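Iron-only hydrogenase system regulator (Thermotoga maritima, PDB 2NZC) probably serves as a regulator of the iron-only hydrogenase system, built on an ACT-like fold, although its precise function is not established. Local coordinates at residues R22-L27 and G70-V75; T11-D16 and G74-T79; L36-Y41 and I51-K56. All coordinates share one frame; numbering follows the deposited sequence.

Contact 1: R22-L27 and G70-V75; sequences RQVNEL and GQISGV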
ATOM      1  N   ARG D  22       8.633  11.793  13.857  1.00 41.10           N
ATOM      2  CA  ARG D  22       8.510  11.198  15.195  1.00 39.12           C
ATOM      3  C   ARG D  22       7.123  11.451  15.793  1.00 37.71           C
ATOM      4  O   ARG D  22       6.465  10.518  16.250  1.00 37.85           O
ATOM      5  CB  ARG D  22       9.618  11.708  16.111  1.00 39.17           C
ATOM      6  CG  ARG D  22       9.557  11.199  17.562  1.00 39.11           C
ATOM      7  CD  ARG D  22      10.813  11.533  18.369  1.00 39.52           C
ATOM      8  NE  ARG D  22      11.052  12.974  18.485  1.00 40.68           N
ATOM      9  CZ  ARG D  22      12.146  13.604  18.051  1.00 40.80           C
ATOM     10  NH1 ARG D  22      12.254  14.918  18.199  1.00 40.92           N
ATOM     11  NH2 ARG D  22      13.141  12.931  17.477  1.00 41.29           N
ATOM     12  N   GLN D  23       6.669  12.701  15.744  1.00 35.52           N
ATOM     13  CA  GLN D  23       5.365  13.075  16.290  1.00 33.61           C
ATOM     14  C   GLN D  23       4.196  12.424  15.558  1.00 32.38           C
ATOM     15  O   GLN D  23       3.267  11.969  16.197  1.00 30.67           O
ATOM     16  CB  GLN D  23       5.184  14.581  16.281  1.00 33.54           C
ATOM     17  CG  GLN D  23       6.049  15.341  17.264  1.00 34.03           C
ATOM     18  CD  GLN D  23       6.168  16.773  16.845  1.00 35.57           C
ATOM     19  OE1 GLN D  23       6.401  17.053  15.663  1.00 37.39           O
ATOM     20  NE2 GLN D  23       6.001  17.693  17.784  1.00 34.08           N
ATOM     21  N   VAL D  24       4.233  12.395  14.227  1.00 31.61           N
ATOM     22  CA  VAL D  24       3.202  11.690  13.456  1.00 32.24           C
ATOM     23  C   VAL D  24       3.160  10.208  13.858  1.00 32.88           C
ATOM     24  O   VAL D  24       2.075   9.662  14.111  1.00 33.04           O
ATOM     25  CB  VAL D  24       3.382  11.841  11.904  1.00 31.55           C
ATOM     26  CG1 VAL D  24       2.398  10.958  11.130  1.00 32.44           C
ATOM     27  CG2 VAL D  24       3.203  13.285  11.490  1.00 31.05           C
ATOM     28  N   ASN D  25       4.330   9.571  13.939  1.00 32.96           N
ATOM     29  CA  ASN D  25       4.410   8.161  14.328  1.00 34.02           C
ATOM     30  C   ASN D  25       3.897   7.880  15.731  1.00 34.29           C
ATOM     31  O   ASN D  25       3.239   6.873  15.958  1.00 35.15           O
ATOM     32  CB  ASN D  25       5.841   7.618  14.197  1.00 34.47           C
ATOM     33  CG  ASN D  25       6.225   7.351  12.777  1.00 36.76           C
ATOM     34  OD1 ASN D  25       5.393   6.955  11.955  1.00 40.76           O
ATOM     35  ND2 ASN D  25       7.496   7.581  12.457  1.00 38.74           N
ATOM     36  N   GLU D  26       4.193   8.762  16.675  1.00 33.87           N
ATOM     37  CA  GLU D  26       3.705   8.568  18.030  1.00 34.15           C
ATOM     38  C   GLU D  26       2.177   8.635  18.064  1.00 34.09           C
ATOM     39  O   GLU D  26       1.529   7.840  18.742  1.00 33.70           O
ATOM     40  CB  GLU D  26       4.334   9.575  18.981  1.00 34.26           C
ATOM     41  CG  GLU D  26       5.832   9.324  19.191  1.00 35.78           C
ATOM     42  CD  GLU D  26       6.502  10.377  20.049  1.00 37.91           C
ATOM     43  OE1 GLU D  26       5.820  11.355  20.439  1.00 39.23           O
ATOM     44  OE2 GLU D  26       7.715  10.217  20.339  1.00 37.76           O
ATOM     45  N   LEU D  27       1.625   9.586  17.316  1.00 34.14           N
ATOM     46  CA  LEU D  27       0.191   9.777  17.202  1.00 34.83           C
ATOM     47  C   LEU D  27      -0.546   8.590  16.599  1.00 34.82           C
ATOM     48  O   LEU D  27      -1.544   8.114  17.159  1.00 34.72           O
ATOM     49  CB  LEU D  27      -0.098  11.029  16.370  1.00 35.14           C
ATOM     50  CG  LEU D  27      -1.355  11.815  16.730  1.00 35.03           C
ATOM     51  CD1 LEU D  27      -1.483  11.981  18.237  1.00 35.74           C
ATOM     52  CD2 LEU D  27      -1.246  13.164  16.034  1.00 34.90           C
ATOM     53  N   GLY D  70      -2.964  18.056  12.766  1.00 34.00           N
ATOM     54  CA  GLY D  70      -2.927  19.449  12.323  1.00 35.23           C
ATOM     55  C   GLY D  70      -2.187  20.397  13.253  1.00 35.72           C
ATOM     56  O   GLY D  70      -1.888  21.538  12.885  1.00 35.78           O
ATOM     57  N   GLN D  71      -1.906  19.931  14.468  1.00 35.89           N
ATOM     58  CA  GLN D  71      -1.127  20.699  15.433  1.00 35.82           C
ATOM     59  C   GLN D  71       0.367  20.354  15.325  1.00 35.07           C
ATOM     60  O   GLN D  71       1.170  20.879  16.078  1.00 34.42           O
ATOM     61  CB  GLN D  71      -1.644  20.469  16.863  1.00 35.93           C
ATOM     62  CG  GLN D  71      -3.058  21.017  17.131  1.00 37.18           C
ATOM     63  CD  GLN D  71      -3.415  21.135  18.619  1.00 37.73           C
ATOM     64  OE1 GLN D  71      -4.594  21.088  18.996  1.00 41.18           O
ATOM     65  NE2 GLN D  71      -2.402  21.322  19.468  1.00 40.53           N
ATOM     66  N   ILE D  72       0.737  19.464  14.400  1.00 34.19           N
ATOM     67  CA  ILE D  72       2.152  19.119  14.201  1.00 33.81           C
ATOM     68  C   ILE D  72       2.784  19.937  13.076  1.00 33.93           C
ATOM     69  O   ILE D  72       2.312  19.896  11.938  1.00 33.82           O
ATOM     70  CB  ILE D  72       2.374  17.618  13.921  1.00 33.38           C
ATOM     71  CG1 ILE D  72       1.857  16.769  15.090  1.00 32.54           C
ATOM     72  CG2 ILE D  72       3.861  17.331  13.682  1.00 32.80           C
ATOM     73  CD1 ILE D  72       1.816  15.281  14.807  1.00 32.93           C
ATOM     74  N   SER D  73       3.858  20.654  13.408  1.00 33.25           N
ATOM     75  CA  SER D  73       4.612  21.471  12.455  1.00 33.33           C
ATOM     76  C   SER D  73       5.142  20.671  11.273  1.00 33.11           C
ATOM     77  O   SER D  73       5.772  19.623  11.444  1.00 33.40           O
ATOM     78  CB  SER D  73       5.771  22.196  13.162  1.00 33.65           C
ATOM     79  OG  SER D  73       6.468  23.064  12.281  1.00 33.95           O
ATOM     80  N   GLY D  74       4.865  21.167  10.071  1.00 33.12           N
ATOM     81  CA  GLY D  74       5.306  20.511   8.834  1.00 33.04           C
ATOM     82  C   GLY D  74       4.435  19.351   8.397  1.00 32.95           C
ATOM     83  O   GLY D  74       4.896  18.461   7.668  1.00 33.57           O
ATOM     84  N   VAL D  75       3.176  19.338   8.839  1.00 32.44           N
ATOM     85  CA  VAL D  75       2.259  18.260   8.482  1.00 32.17           C
ATOM     86  C   VAL D  75       0.988  18.849   7.906  1.00 32.18           C
ATOM     87  O   VAL D  75       0.371  19.720   8.520  1.00 31.87           O
ATOM     88  CB  VAL D  75       1.904  17.357   9.713  1.00 32.48           C
ATOM     89  CG1 VAL D  75       0.778  16.389   9.374  1.00 30.78           C
ATOM     90  CG2 VAL D  75       3.129  16.588  10.194  1.00 31.81           C
TER
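Leu-27 N donates to Gln-23 O at 3.1 Å, one turn of helix 18-30, and the two residues joined by this bond both rest on Ile-72. The setting is the ferredoxin-like βαββαβ fold of ACT-type domains. Here the first helix packs against the loop that leads from the second helix, 59-69, into the last strand, and the contact is mainly apolar. Ile-72 carries most of it. Its CG1 lies anti to the carbonyl carbon (chi1 -60°), and the chain then runs on extended, so that CD1 forms the leading tip. That methyl comes to 3.7 Å from Gln-23 CB and to 3.8 Å from the backbone N of Val-24. On the next turn of the helix, Leu-27 CD2 meets Ile-72 CD1 at 3.9 Å, the two side chains running antiparallel to one another. Leu-27 and Val-24 also lean on Leu-69, so the same face of helix 18-30 packs on helix 59-69 as well. Ile-72 opens a type II turn that ends at Val-75. Gly-74 holds its third position with a positive phi (81°), which favours glycine, and a weak bond from Val-75 N to Ile-72 O closes the turn. The turn brings a second apolar group to the helix. Val-75 meets Val-24 there at a slant, and Val-75 CG2 touches Val-24 CG2 at 3.5 Å.

Contact 2: T11-D16 and G74-T79; sequences TIVVED and GVRVKT
Thr-11 and Lys-78 form a closed pair of backbone bonds: Thr-11 N gives to Lys-78 O at 3.0 Å, and Lys-78 N gives back to Thr-11 O at 2.8 Å. Thr-11 O is gripped further by a water that donates to it at 2.6 Å, with the CA-H of Val-77 as a weaker third neighbour. The same water reaches Arg-76 O, but only weakly. The principal donor to Arg-76 O is Val-13 N, and Arg-76 N returns a bond to Val-13 O. Beyond this pair, Glu-15 N bonds to Gly-74 O at 3.0 Å. The ladder is thus the antiparallel union of the first and last strands of the ferredoxin-like sheet, with 6-15 inside and 75-81 at the rim within this chain. Between the bonded pairs, Ile-12 and Val-14 face the helices together with Val-75 and Val-77; Ile-12 CG2 meets Val-75 CG1 at 3.7 Å. On the other face, Val-13 CB lies over one face of the Arg-76 guanidinium, 4.0 Å above its plane and displaced toward the rim of the group, while NH1 bonds to Leu-82 O of the second subunit. At the end of the ladder Glu-15 CG sits 3.3 Å from Gly-74 O, and the extended chain passes Gly-74 CA to deliver OE1 to Arg-17 in a salt bridge. An alanine at Glu-15 would keep the backbone bond but would probably uncover Gly-74 CA and deprive Arg-17 of its ionic mate. Gly-74 itself is closely fitted: a CB there would lie about 3.2 Å from Glu-15 OE1, a tight approach.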
ATOM      1  N   THR D  11      -5.161  11.417   4.176  1.00 36.17           N
ATOM      2  CA  THR D  11      -3.884  11.625   3.516  1.00 35.97           C
ATOM      3  C   THR D  11      -3.092  12.652   4.303  1.00 35.67           C
ATOM      4  O   THR D  11      -3.576  13.779   4.577  1.00 34.97           O
ATOM      5  CB  THR D  11      -4.070  12.126   2.115  1.00 36.28           C
ATOM      6  OG1 THR D  11      -4.771  13.370   2.191  1.00 39.65           O
ATOM      7  CG2 THR D  11      -4.922  11.159   1.340  1.00 36.37           C
ATOM      8  N   ILE D  12      -1.878  12.258   4.663  1.00 33.70           N
ATOM      9  CA  ILE D  12      -0.971  13.079   5.432  1.00 33.72           C
ATOM     10  C   ILE D  12       0.254  13.336   4.562  1.00 33.23           C
ATOM     11  O   ILE D  12       0.841  12.396   4.014  1.00 32.80           O
ATOM     12  CB  ILE D  12      -0.511  12.322   6.696  1.00 33.97           C
ATOM     13  CG1 ILE D  12      -1.728  11.883   7.536  1.00 34.73           C
ATOM     14  CG2 ILE D  12       0.450  13.158   7.520  1.00 34.31           C
ATOM     15  CD1 ILE D  12      -1.410  10.837   8.535  1.00 33.43           C
ATOM     16  N   VAL D  13       0.649  14.594   4.443  1.00 32.52           N
ATOM     17  CA  VAL D  13       1.916  14.946   3.804  1.00 32.85           C
ATOM     18  C   VAL D  13       2.847  15.537   4.876  1.00 33.90           C
ATOM     19  O   VAL D  13       2.545  16.574   5.480  1.00 32.69           O
ATOM     20  CB  VAL D  13       1.701  15.927   2.626  1.00 32.80           C
ATOM     21  CG1 VAL D  13       3.017  16.368   2.037  1.00 30.71           C
ATOM     22  CG2 VAL D  13       0.819  15.257   1.540  1.00 32.36           C
ATOM     23  N   VAL D  14       3.970  14.862   5.105  1.00 34.68           N
ATOM     24  CA  VAL D  14       4.926  15.247   6.145  1.00 35.78           C
ATOM     25  C   VAL D  14       6.251  15.725   5.563  1.00 37.17           C
ATOM     26  O   VAL D  14       6.771  15.115   4.640  1.00 36.71           O
ATOM     27  CB  VAL D  14       5.262  14.050   7.072  1.00 35.54           C
ATOM     28  CG1 VAL D  14       5.899  14.549   8.389  1.00 35.07           C
ATOM     29  CG2 VAL D  14       4.058  13.225   7.367  1.00 36.28           C
ATOM     30  N   GLU D  15       6.813  16.801   6.115  1.00 39.41           N
ATOM     31  CA  GLU D  15       8.214  17.173   5.822  1.00 41.44           C
ATOM     32  C   GLU D  15       9.119  16.180   6.563  1.00 42.65           C
ATOM     33  O   GLU D  15       8.992  16.008   7.773  1.00 42.93           O
ATOM     34  CB  GLU D  15       8.488  18.625   6.203  1.00 41.63           C
ATOM     35  CG  GLU D  15       7.369  19.550   5.729  1.00 43.86           C
ATOM     36  CD  GLU D  15       7.679  21.028   5.816  1.00 47.60           C
ATOM     37  OE1 GLU D  15       8.441  21.472   6.715  1.00 47.76           O
ATOM     38  OE2 GLU D  15       7.130  21.763   4.967  1.00 50.31           O
ATOM     39  N   ASP D  16      10.005  15.506   5.824  1.00 44.52           N
ATOM     40  CA  ASP D  16      10.628  14.252   6.287  1.00 45.95           C
ATOM     41  C   ASP D  16      11.815  14.463   7.213  1.00 46.30           C
ATOM     42  O   ASP D  16      12.794  13.700   7.165  1.00 46.81           O
ATOM     43  CB  ASP D  16      11.034  13.351   5.099  1.00 46.34           C
ATOM     44  CG  ASP D  16      10.758  11.841   5.353  1.00 49.15           C
ATOM     45  OD1 ASP D  16       9.969  11.502   6.282  1.00 50.99           O
ATOM     46  OD2 ASP D  16      11.315  10.992   4.593  1.00 48.64           O
ATOM     47  N   GLY D  74       4.865  21.167  10.071  1.00 33.12           N
ATOM     48  CA  GLY D  74       5.306  20.511   8.834  1.00 33.04           C
ATOM     49  C   GLY D  74       4.435  19.351   8.397  1.00 32.95           C
ATOM     50  O   GLY D  74       4.896  18.461   7.668  1.00 33.57           O
ATOM     51  N   VAL D  75       3.176  19.338   8.839  1.00 32.44           N
ATOM     52  CA  VAL D  75       2.259  18.260   8.482  1.00 32.17           C
ATOM     53  C   VAL D  75       0.988  18.849   7.906  1.00 32.18           C
ATOM     54  O   VAL D  75       0.371  19.720   8.520  1.00 31.87           O
ATOM     55  CB  VAL D  75       1.904  17.357   9.713  1.00 32.48           C
ATOM     56  CG1 VAL D  75       0.778  16.389   9.374  1.00 30.78           C
ATOM     57  CG2 VAL D  75       3.129  16.588  10.194  1.00 31.81           C
ATOM     58  N   ARG D  76       0.599  18.383   6.726  1.00 31.59           N
ATOM     59  CA  ARG D  76      -0.717  18.719   6.191  1.00 32.32           C
ATOM     60  C   ARG D  76      -1.554  17.484   6.116  1.00 32.36           C
ATOM     61  O   ARG D  76      -1.082  16.440   5.634  1.00 31.94           O
ATOM     62  CB  ARG D  76      -0.635  19.311   4.785  1.00 32.47           C
ATOM     63  CG  ARG D  76       0.183  20.570   4.653  1.00 35.77           C
ATOM     64  CD  ARG D  76      -0.153  21.271   3.336  1.00 41.61           C
ATOM     65  NE  ARG D  76      -0.412  20.312   2.257  1.00 46.49           N
ATOM     66  CZ  ARG D  76       0.498  19.896   1.375  1.00 48.59           C
ATOM     67  NH1 ARG D  76       0.154  19.021   0.442  1.00 50.33           N
ATOM     68  NH2 ARG D  76       1.746  20.349   1.424  1.00 48.70           N
ATOM     69  N   VAL D  77      -2.803  17.592   6.536  1.00 32.32           N
ATOM     70  CA  VAL D  77      -3.666  16.426   6.511  1.00 34.25           C
ATOM     71  C   VAL D  77      -5.019  16.719   5.876  1.00 34.36           C
ATOM     72  O   VAL D  77      -5.558  17.814   6.007  1.00 33.52           O
ATOM     73  CB  VAL D  77      -3.785  15.768   7.913  1.00 34.36           C
ATOM     74  CG1 VAL D  77      -4.295  16.759   8.912  1.00 35.87           C
ATOM     75  CG2 VAL D  77      -4.650  14.471   7.851  1.00 36.34           C
ATOM     76  N   LYS D  78      -5.540  15.741   5.155  1.00 34.76           N
ATOM     77  CA  LYS D  78      -6.843  15.863   4.552  1.00 36.29           C
ATOM     78  C   LYS D  78      -7.629  14.639   4.973  1.00 36.69           C
ATOM     79  O   LYS D  78      -7.188  13.497   4.766  1.00 35.34           O
ATOM     80  CB  LYS D  78      -6.715  15.930   3.030  1.00 36.17           C
ATOM     81  CG  LYS D  78      -8.010  16.179   2.269  1.00 39.46           C
ATOM     82  CD  LYS D  78      -8.372  17.681   2.251  1.00 43.98           C
ATOM     83  CE  LYS D  78      -8.958  18.106   0.908  1.00 45.95           C
ATOM     84  NZ  LYS D  78     -10.360  18.623   0.980  1.00 48.48           N
ATOM     85  N   THR D  79      -8.786  14.883   5.577  1.00 37.56           N
ATOM     86  CA  THR D  79      -9.608  13.795   6.085  1.00 38.76           C
ATOM     87  C   THR D  79     -10.920  13.751   5.330  1.00 39.36           C
ATOM     88  O   THR D  79     -11.592  14.775   5.217  1.00 38.31           O
ATOM     89  CB  THR D  79      -9.874  13.956   7.597  1.00 38.90           C
ATOM     90  OG1 THR D  79      -8.634  13.897   8.319  1.00 40.04           O
ATOM     91  CG2 THR D  79     -10.816  12.859   8.096  1.00 39.92           C
TER
HETATM   92  O   HOH W   1      -2.690  15.439   2.762  1.00 43.40           O

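Contact 3: L36-Y41 and I51-K56; sequences LLRVGY and IFLVLK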
ATOM      1  N   LEU D  36      -7.039   0.614   9.565  1.00 31.99           N
ATOM      2  CA  LEU D  36      -7.127  -0.655   8.835  1.00 31.24           C
ATOM      3  C   LEU D  36      -6.051  -0.810   7.786  1.00 30.69           C
ATOM      4  O   LEU D  36      -5.827  -1.910   7.275  1.00 30.16           O
ATOM      5  CB  LEU D  36      -8.512  -0.815   8.193  1.00 30.65           C
ATOM      6  CG  LEU D  36      -9.692  -0.687   9.136  1.00 32.79           C
ATOM      7  CD1 LEU D  36     -11.002  -0.782   8.319  1.00 34.79           C
ATOM      8  CD2 LEU D  36      -9.615  -1.773  10.170  1.00 34.91           C
ATOM      9  N   LEU D  37      -5.426   0.308   7.424  1.00 31.22           N
ATOM     10  CA  LEU D  37      -4.440   0.299   6.357  1.00 30.93           C
ATOM     11  C   LEU D  37      -3.558   1.506   6.509  1.00 31.71           C
ATOM     12  O   LEU D  37      -4.048   2.611   6.782  1.00 30.96           O
ATOM     13  CB  LEU D  37      -5.127   0.287   4.960  1.00 32.01           C
ATOM     14  CG  LEU D  37      -4.165   0.343   3.761  1.00 30.37           C
ATOM     15  CD1 LEU D  37      -3.285  -0.943   3.732  1.00 28.38           C
ATOM     16  CD2 LEU D  37      -4.848   0.567   2.382  1.00 31.19           C
ATOM     17  N   ARG D  38      -2.249   1.298   6.366  1.00 31.67           N
ATOM     18  CA  ARG D  38      -1.307   2.438   6.373  1.00 32.15           C
ATOM     19  C   ARG D  38      -0.300   2.223   5.245  1.00 31.82           C
ATOM     20  O   ARG D  38       0.298   1.131   5.136  1.00 31.91           O
ATOM     21  CB  ARG D  38      -0.581   2.568   7.720  1.00 32.24           C
ATOM     22  CG  ARG D  38       0.499   3.708   7.747  1.00 32.72           C
ATOM     23  CD  ARG D  38       0.997   3.954   9.201  1.00 35.26           C
ATOM     24  NE  ARG D  38       2.112   4.915   9.269  1.00 39.52           N
ATOM     25  CZ  ARG D  38       2.775   5.225  10.392  1.00 42.27           C
ATOM     26  NH1 ARG D  38       2.444   4.664  11.557  1.00 40.34           N
ATOM     27  NH2 ARG D  38       3.787   6.083  10.354  1.00 42.89           N
ATOM     28  N   VAL D  39      -0.158   3.233   4.396  1.00 32.25           N
ATOM     29  CA  VAL D  39       0.859   3.210   3.316  1.00 33.17           C
ATOM     30  C   VAL D  39       1.722   4.454   3.461  1.00 33.10           C
ATOM     31  O   VAL D  39       1.198   5.566   3.470  1.00 35.02           O
ATOM     32  CB  VAL D  39       0.191   3.252   1.955  1.00 33.32           C
ATOM     33  CG1 VAL D  39       1.242   3.152   0.803  1.00 31.99           C
ATOM     34  CG2 VAL D  39      -0.891   2.170   1.866  1.00 33.10           C
ATOM     35  N   GLY D  40       3.024   4.246   3.554  1.00 32.65           N
ATOM     36  CA  GLY D  40       4.021   5.307   3.661  1.00 31.85           C
ATOM     37  C   GLY D  40       4.891   5.297   2.418  1.00 30.50           C
ATOM     38  O   GLY D  40       5.452   4.284   2.058  1.00 29.73           O
ATOM     39  N   TYR D  41       4.951   6.432   1.739  1.00 29.40           N
ATOM     40  CA  TYR D  41       5.726   6.587   0.514  1.00 28.65           C
ATOM     41  C   TYR D  41       6.576   7.845   0.614  1.00 27.97           C
ATOM     42  O   TYR D  41       6.029   8.963   0.458  1.00 28.56           O
ATOM     43  CB  TYR D  41       4.766   6.659  -0.692  1.00 27.51           C
ATOM     44  CG  TYR D  41       5.453   6.891  -2.018  1.00 27.45           C
ATOM     45  CD1 TYR D  41       6.022   5.811  -2.740  1.00 25.49           C
ATOM     46  CD2 TYR D  41       5.540   8.172  -2.570  1.00 25.89           C
ATOM     47  CE1 TYR D  41       6.669   6.032  -3.963  1.00 26.98           C
ATOM     48  CE2 TYR D  41       6.232   8.401  -3.802  1.00 29.59           C
ATOM     49  CZ  TYR D  41       6.750   7.325  -4.488  1.00 28.05           C
ATOM     50  OH  TYR D  41       7.410   7.509  -5.669  1.00 25.82           O
ATOM     51  N   ILE D  51       1.615   9.711   3.566  1.00 32.11           N
ATOM     52  CA  ILE D  51       1.025   8.574   4.311  1.00 33.66           C
ATOM     53  C   ILE D  51      -0.465   8.548   3.993  1.00 34.82           C
ATOM     54  O   ILE D  51      -1.147   9.600   4.084  1.00 34.88           O
ATOM     55  CB  ILE D  51       1.187   8.691   5.866  1.00 33.58           C
ATOM     56  CG1 ILE D  51       2.640   8.782   6.265  1.00 34.15           C
ATOM     57  CG2 ILE D  51       0.586   7.455   6.578  1.00 32.59           C
ATOM     58  CD1 ILE D  51       2.893   9.374   7.703  1.00 34.48           C
ATOM     59  N   PHE D  52      -0.950   7.375   3.588  1.00 34.76           N
ATOM     60  CA  PHE D  52      -2.355   7.147   3.354  1.00 35.26           C
ATOM     61  C   PHE D  52      -2.838   6.248   4.466  1.00 34.81           C
ATOM     62  O   PHE D  52      -2.171   5.247   4.777  1.00 34.62           O
ATOM     63  CB  PHE D  52      -2.593   6.372   2.052  1.00 36.09           C
ATOM     64  CG  PHE D  52      -2.071   7.047   0.800  1.00 38.55           C
ATOM     65  CD1 PHE D  52      -2.753   8.108   0.232  1.00 41.56           C
ATOM     66  CD2 PHE D  52      -0.963   6.535   0.132  1.00 37.79           C
ATOM     67  CE1 PHE D  52      -2.301   8.691  -0.955  1.00 41.10           C
ATOM     68  CE2 PHE D  52      -0.514   7.130  -1.056  1.00 36.00           C
ATOM     69  CZ  PHE D  52      -1.184   8.187  -1.576  1.00 35.69           C
ATOM     70  N   LEU D  53      -4.009   6.572   5.030  1.00 33.99           N
ATOM     71  CA  LEU D  53      -4.655   5.749   6.076  1.00 32.88           C
ATOM     72  C   LEU D  53      -6.110   5.490   5.702  1.00 32.37           C
ATOM     73  O   LEU D  53      -6.792   6.365   5.128  1.00 32.45           O
ATOM     74  CB  LEU D  53      -4.648   6.501   7.437  1.00 32.85           C
ATOM     75  CG  LEU D  53      -3.301   6.980   8.005  1.00 31.40           C
ATOM     76  CD1 LEU D  53      -3.541   7.730   9.279  1.00 35.43           C
ATOM     77  CD2 LEU D  53      -2.439   5.792   8.366  1.00 33.68           C
ATOM     78  N   VAL D  54      -6.570   4.280   6.000  1.00 31.82           N
ATOM     79  CA  VAL D  54      -8.004   3.955   6.038  1.00 30.60           C
ATOM     80  C   VAL D  54      -8.313   3.640   7.507  1.00 31.96           C
ATOM     81  O   VAL D  54      -7.592   2.855   8.137  1.00 30.72           O
ATOM     82  CB  VAL D  54      -8.362   2.730   5.139  1.00 29.76           C
ATOM     83  CG1 VAL D  54      -9.904   2.456   5.222  1.00 30.92           C
ATOM     84  CG2 VAL D  54      -7.963   3.018   3.683  1.00 30.29           C
ATOM     85  N   LEU D  55      -9.356   4.270   8.058  1.00 32.10           N
ATOM     86  CA  LEU D  55      -9.772   3.987   9.415  1.00 33.12           C
ATOM     87  C   LEU D  55     -11.205   3.579   9.350  1.00 33.08           C
ATOM     88  O   LEU D  55     -11.928   3.995   8.444  1.00 33.75           O
ATOM     89  CB  LEU D  55      -9.674   5.235  10.301  1.00 34.18           C
ATOM     90  CG  LEU D  55      -8.246   5.644  10.683  1.00 35.57           C
ATOM     91  CD1 LEU D  55      -7.708   6.671   9.715  1.00 37.89           C
ATOM     92  CD2 LEU D  55      -8.249   6.151  12.114  1.00 36.12           C
ATOM     93  N   LYS D  56     -11.623   2.743  10.289  1.00 32.99           N
ATOM     94  CA  LYS D  56     -13.045   2.582  10.538  1.00 32.24           C
ATOM     95  C   LYS D  56     -13.253   2.962  11.996  1.00 32.20           C
ATOM     96  O   LYS D  56     -12.808   2.261  12.893  1.00 31.57           O
ATOM     97  CB  LYS D  56     -13.520   1.163  10.263  1.00 32.71           C
ATOM     98  CG  LYS D  56     -15.054   1.047  10.279  1.00 31.29           C
ATOM     99  CD  LYS D  56     -15.506  -0.382  10.141  1.00 34.91           C
ATOM    100  CE  LYS D  56     -17.005  -0.498  10.311  1.00 36.39           C
ATOM    101  NZ  LYS D  56     -17.342  -1.864  10.790  1.00 39.38           N
TER
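Arg-38 and Leu-53 run alongside each other in the same direction, at a non-hydrogen-bonded pair of the antiparallel hairpin 35-43/48-57. A classic beta bulge interrupts this hairpin where Leu-36 and Leu-37 both face Val-54: Leu-36 N donates to Val-54 O at 2.7 Å, while the bond from Leu-37 N to that oxygen is weak. The Arg-38 side chain leaves the backbone with CG anti to N (chi1 176°) and stays extended as far as NE. Its CB touches Leu-53 CD2 at 3.8 Å. CG meets both Leu-53 CD2, at 3.7 Å, and Ile-51 CG2, at 3.9 Å. CD keeps to Leu-53 CD2, whereas NE has moved over to Ile-51 CG2. At the tip, NH2 approaches Asn-25 OD1 of helix 18-30 in a probable hydrogen bond whose modelled length is doubtful, and an acetic acid, probably from the crystallisation liquor, lies nearby. Arg-38, Val-39 and Gly-40 also pair with a strand of the third subunit, which carries the sheet across the interface. On the other face, Phe-52 stacks its ring on Phe-52 of the second subunit and turns its edge to its cross-strand neighbour, Val-39 CB lying in the ring plane 3.9 Å from CD2.

In the fold
From the N terminus, strand 6-15 comes first, and contact 2 joins it to the last strand, 75-81, closing the longest loop of the three. Helix 18-30 follows, and contact 1 ties it to the loop just ahead of that last strand, so its loop is about fifteen residues shorter and ends on the shared residues Gly-74 and Val-75. The hairpin of contact 3 is nested inside both. The three also meet directly: Ile-12 N of contact 2 probably bonds to Ile-51 O of contact 3, one of the links between the neighbouring strands 6-15 and 48-57, while Val-24 of contact 1 packs on Ile-51 and Val-14. Sheet and helix layer are thereby joined.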